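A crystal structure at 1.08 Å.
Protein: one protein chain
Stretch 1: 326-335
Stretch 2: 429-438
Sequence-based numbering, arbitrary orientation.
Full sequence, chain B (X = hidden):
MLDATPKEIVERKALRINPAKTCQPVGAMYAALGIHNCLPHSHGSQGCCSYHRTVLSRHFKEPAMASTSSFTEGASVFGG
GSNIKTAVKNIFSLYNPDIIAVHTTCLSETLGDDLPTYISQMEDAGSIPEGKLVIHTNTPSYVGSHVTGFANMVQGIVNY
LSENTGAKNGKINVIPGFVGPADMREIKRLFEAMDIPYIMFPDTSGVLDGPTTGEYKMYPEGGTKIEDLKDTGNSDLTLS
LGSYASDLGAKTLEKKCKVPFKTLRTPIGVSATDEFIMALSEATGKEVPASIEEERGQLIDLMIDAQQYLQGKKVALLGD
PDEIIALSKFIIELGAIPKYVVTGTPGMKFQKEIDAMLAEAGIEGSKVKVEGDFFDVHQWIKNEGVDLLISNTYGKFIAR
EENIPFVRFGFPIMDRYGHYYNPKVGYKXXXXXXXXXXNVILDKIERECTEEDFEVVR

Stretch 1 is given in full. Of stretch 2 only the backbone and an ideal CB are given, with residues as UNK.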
# COMPACT_ATOMS: atom_id res chain seq x y z
N ALA B 326 5.74 -4.44 21.55
CA ALA B 326 6.87 -3.91 20.78
C ALA B 326 6.43 -2.86 19.75
O ALA B 326 7.10 -1.83 19.58
CB ALA B 326 7.60 -5.05 20.12
N LEU B 327 5.29 -3.10 19.07
CA LEU B 327 4.81 -2.11 18.11
C LEU B 327 4.44 -0.82 18.81
O LEU B 327 4.68 0.26 18.25
CB LEU B 327 3.64 -2.67 17.30
CG LEU B 327 3.03 -1.72 16.28
CD1 LEU B 327 4.08 -1.30 15.26
CD2 LEU B 327 1.84 -2.39 15.61
N SER B 328 3.83 -0.90 19.99
CA SER B 328 3.51 0.33 20.72
C SER B 328 4.74 1.14 21.04
O SER B 328 4.76 2.37 20.92
CB SER B 328 2.75 -0.02 22.00
OG SER B 328 1.46 -0.54 21.72
N LYS B 329 5.82 0.45 21.44
CA LYS B 329 7.09 1.16 21.65
C LYS B 329 7.55 1.83 20.35
O LYS B 329 8.01 2.96 20.37
CB LYS B 329 8.15 0.16 22.19
CG LYS B 329 9.51 0.79 22.45
CD LYS B 329 9.49 1.84 23.55
CE LYS B 329 10.92 2.12 24.09
NZ LYS B 329 11.58 3.01 23.15
N PHE B 330 7.45 1.11 19.24
CA PHE B 330 7.89 1.68 17.95
C PHE B 330 7.05 2.90 17.59
O PHE B 330 7.58 3.90 17.09
CB PHE B 330 7.86 0.62 16.88
CG PHE B 330 8.45 1.04 15.55
CD1 PHE B 330 9.55 1.86 15.47
CD2 PHE B 330 7.94 0.54 14.37
CE1 PHE B 330 10.11 2.19 14.26
CE2 PHE B 330 8.49 0.87 13.14
CZ PHE B 330 9.60 1.69 13.09
N ILE B 331 5.74 2.84 17.83
CA ILE B 331 4.89 4.01 17.59
C ILE B 331 5.41 5.24 18.37
O ILE B 331 5.50 6.34 17.83
CB ILE B 331 3.42 3.66 17.93
CG1 ILE B 331 2.86 2.65 16.95
CG2 ILE B 331 2.57 4.91 18.04
CD1 ILE B 331 2.85 3.03 15.51
N ILE B 332 5.75 5.04 19.65
CA ILE B 332 6.34 6.09 20.44
C ILE B 332 7.66 6.58 19.83
O ILE B 332 7.92 7.79 19.72
CB ILE B 332 6.51 5.66 21.90
CG1 ILE B 332 5.13 5.42 22.54
CG2 ILE B 332 7.29 6.69 22.69
CD1 ILE B 332 5.20 4.79 23.91
N GLU B 333 8.51 5.64 19.40
CA GLU B 333 9.78 5.99 18.77
C GLU B 333 9.62 6.81 17.51
O GLU B 333 10.49 7.61 17.19
CB GLU B 333 10.57 4.71 18.48
CG GLU B 333 11.02 3.97 19.73
CD GLU B 333 11.62 2.60 19.49
OE1 GLU B 333 11.26 1.94 18.51
OE2 GLU B 333 12.45 2.20 20.32
N LEU B 334 8.50 6.60 16.80
CA LEU B 334 8.20 7.35 15.59
C LEU B 334 7.71 8.77 15.87
O LEU B 334 7.58 9.57 14.93
CB LEU B 334 7.14 6.61 14.75
CG LEU B 334 7.67 5.30 14.13
CD1 LEU B 334 6.53 4.43 13.64
CD2 LEU B 334 8.65 5.58 13.01
N GLY B 335 7.41 9.08 17.13
CA GLY B 335 6.86 10.34 17.54
C GLY B 335 5.36 10.37 17.58
O GLY B 335 4.73 11.44 17.74
N UNK B 429 12.12 -4.98 8.74
CA UNK B 429 10.69 -4.97 8.98
C UNK B 429 10.20 -3.62 9.45
O UNK B 429 9.10 -3.17 9.07
CB UNK B 429 10.32 -6.04 10.01
N UNK B 430 11.00 -2.92 10.24
CA UNK B 430 10.64 -1.58 10.69
C UNK B 430 10.54 -0.61 9.52
O UNK B 430 9.64 0.23 9.49
CB UNK B 430 11.66 -1.07 11.71
N UNK B 431 11.47 -0.72 8.57
CA UNK B 431 11.42 0.11 7.37
C UNK B 431 10.11 -0.14 6.63
O UNK B 431 9.43 0.80 6.20
CB UNK B 431 12.62 -0.17 6.46
N UNK B 432 9.74 -1.40 6.46
CA UNK B 432 8.49 -1.73 5.78
C UNK B 432 7.29 -1.16 6.50
O UNK B 432 6.36 -0.63 5.86
CB UNK B 432 8.34 -3.25 5.65
N UNK B 433 7.29 -1.21 7.83
CA UNK B 433 6.20 -0.63 8.62
C UNK B 433 6.09 0.87 8.44
O UNK B 433 4.98 1.41 8.30
CB UNK B 433 6.39 -0.95 10.10
N UNK B 434 7.22 1.59 8.48
CA UNK B 434 7.14 3.02 8.31
C UNK B 434 6.63 3.40 6.93
O UNK B 434 5.82 4.32 6.79
CB UNK B 434 8.51 3.65 8.56
N UNK B 435 7.08 2.69 5.91
CA UNK B 435 6.55 2.91 4.56
C UNK B 435 5.05 2.67 4.51
O UNK B 435 4.31 3.49 3.96
CB UNK B 435 7.26 2.00 3.55
N UNK B 436 4.62 1.56 5.08
CA UNK B 436 3.18 1.25 5.04
C UNK B 436 2.34 2.27 5.78
O UNK B 436 1.29 2.70 5.30
CB UNK B 436 2.92 -0.14 5.63
N UNK B 437 2.78 2.66 6.98
CA UNK B 437 2.08 3.65 7.77
C UNK B 437 1.99 4.97 7.04
O UNK B 437 0.92 5.60 6.95
CB UNK B 437 2.77 3.84 9.12
N UNK B 438 3.13 5.46 6.53
CA UNK B 438 3.11 6.75 5.87
C UNK B 438 2.33 6.67 4.55
O UNK B 438 1.66 7.63 4.18
CB UNK B 438 4.54 7.24 5.62

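Stretch 2 is helical from end to end and crosses the helix of stretch 1 at 65°, the axes 12.2 Å apart at their closest. Stretch 1 offers it a purely apolar surface, made by Leu327, Phe330, Ile331 and Leu334, so the positions facing it call for hydrocarbon.

Position 429 has ordinary helical angles, and an ideal CB would meet nothing of stretch 1. This contact leaves the choice open; the residue is Gly429, whose carbonyl O accepts the helical bond from the backbone N of position 433.

At 430 the CB points sideways, yet it already lies 3.7 Å from Phe330 CZ. A small apolar residue needs no further reach to touch the ring, although a larger one is not excluded by direction alone. It is Ala430, whose CB packs on Phe330 CZ at 3.7 Å.

Position 431 points away from stretch 1 and 432 is out of its reach, so neither is specified here. They are Ile431 and Arg432; NH1 of the latter lies 3.9 Å from OE1 of the residue at 435, a long salt bridge of charges only, with no N-H directed at the oxygen.

At 433 the CB points toward stretch 1 and sits 4.1 Å from Phe330 CE2, with Leu327 farther off to one side. Leucine, isoleucine or methionine could bridge the two. Leu433 does so: its CB lies at the edge of the Phe330 ring, 4.1 Å from CE2, while its CD1 reaches to 4.3 Å from Leu327 CD1.

The CB of 434 points sideways, 4.9 Å from Leu334 CD2 and 5.1 Å from Phe330 CZ. One more carbon, suitably turned, could close both gaps, so valine or isoleucine would suit, and other aliphatic residues could too. It is Val434, with chi1 in t; its CG2 approaches Phe330 CZ at 3.6 Å and Leu334 CD2 at 3.7 Å, a single methyl touching both residues.

Positions 435 and 436 lie out of reach, and stretch 1 offers them no partner. Polar residues are acceptable, and they are Glu435, the acid paired with Arg432, and Glu436.

At 437 the CB points toward stretch 1, but nothing lies within 5.5 Å of it. A side chain with some reach, such as isoleucine, leucine or methionine, would be needed to touch Ile331 and Leu334. Ile437, with chi1 m and chi2 t, extends its CD1 to 4.3 Å from Ile331 CD1 and 4.4 Å from Leu334 CD1.

Position 438 is out of reach, so stretch 1 sets no requirement. It is Thr438, whose OG1 donates to Val434 O at 2.9 Å, satisfying its hydroxyl within its own helix.

Stretch 2 429-438: GAIRLVEEIT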
# COMPACT_ATOMS: atom_id res chain seq x y z
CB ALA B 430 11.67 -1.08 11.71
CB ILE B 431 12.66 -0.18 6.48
CG1 ILE B 431 13.90 0.43 7.14
CG2 ILE B 431 12.47 0.31 5.05
CD1 ILE B 431 15.22 -0.08 6.53
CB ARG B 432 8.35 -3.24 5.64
CG ARG B 432 9.34 -3.89 4.68
CD ARG B 432 8.93 -3.77 3.21
NE ARG B 432 7.57 -4.27 2.94
CZ ARG B 432 6.95 -4.18 1.77
NH1 ARG B 432 7.53 -3.63 0.71
NH2 ARG B 432 5.72 -4.66 1.65
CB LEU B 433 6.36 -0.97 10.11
CG LEU B 433 5.99 -2.39 10.51
CD1 LEU B 433 6.46 -2.65 11.93
CD2 LEU B 433 4.49 -2.66 10.35
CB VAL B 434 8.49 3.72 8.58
CG1 VAL B 434 8.41 5.22 8.36
CG2 VAL B 434 8.94 3.40 10.01
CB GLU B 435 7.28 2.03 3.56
CG GLU B 435 6.79 2.27 2.15
CD GLU B 435 7.30 1.33 1.12
OE1 GLU B 435 7.75 0.19 1.47
OE2 GLU B 435 7.20 1.71 -0.07
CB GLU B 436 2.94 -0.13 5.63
CG GLU B 436 1.58 -0.70 5.44
CD GLU B 436 1.51 -2.18 5.86
OE1 GLU B 436 2.39 -2.70 6.65
OE2 GLU B 436 0.55 -2.83 5.44
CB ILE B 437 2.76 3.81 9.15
CG1 ILE B 437 2.52 2.58 10.03
CG2 ILE B 437 2.27 5.08 9.86
CD1 ILE B 437 3.41 2.46 11.25
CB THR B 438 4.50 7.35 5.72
OG1 THR B 438 5.36 6.49 4.99
CG2 THR B 438 5.12 7.60 7.06
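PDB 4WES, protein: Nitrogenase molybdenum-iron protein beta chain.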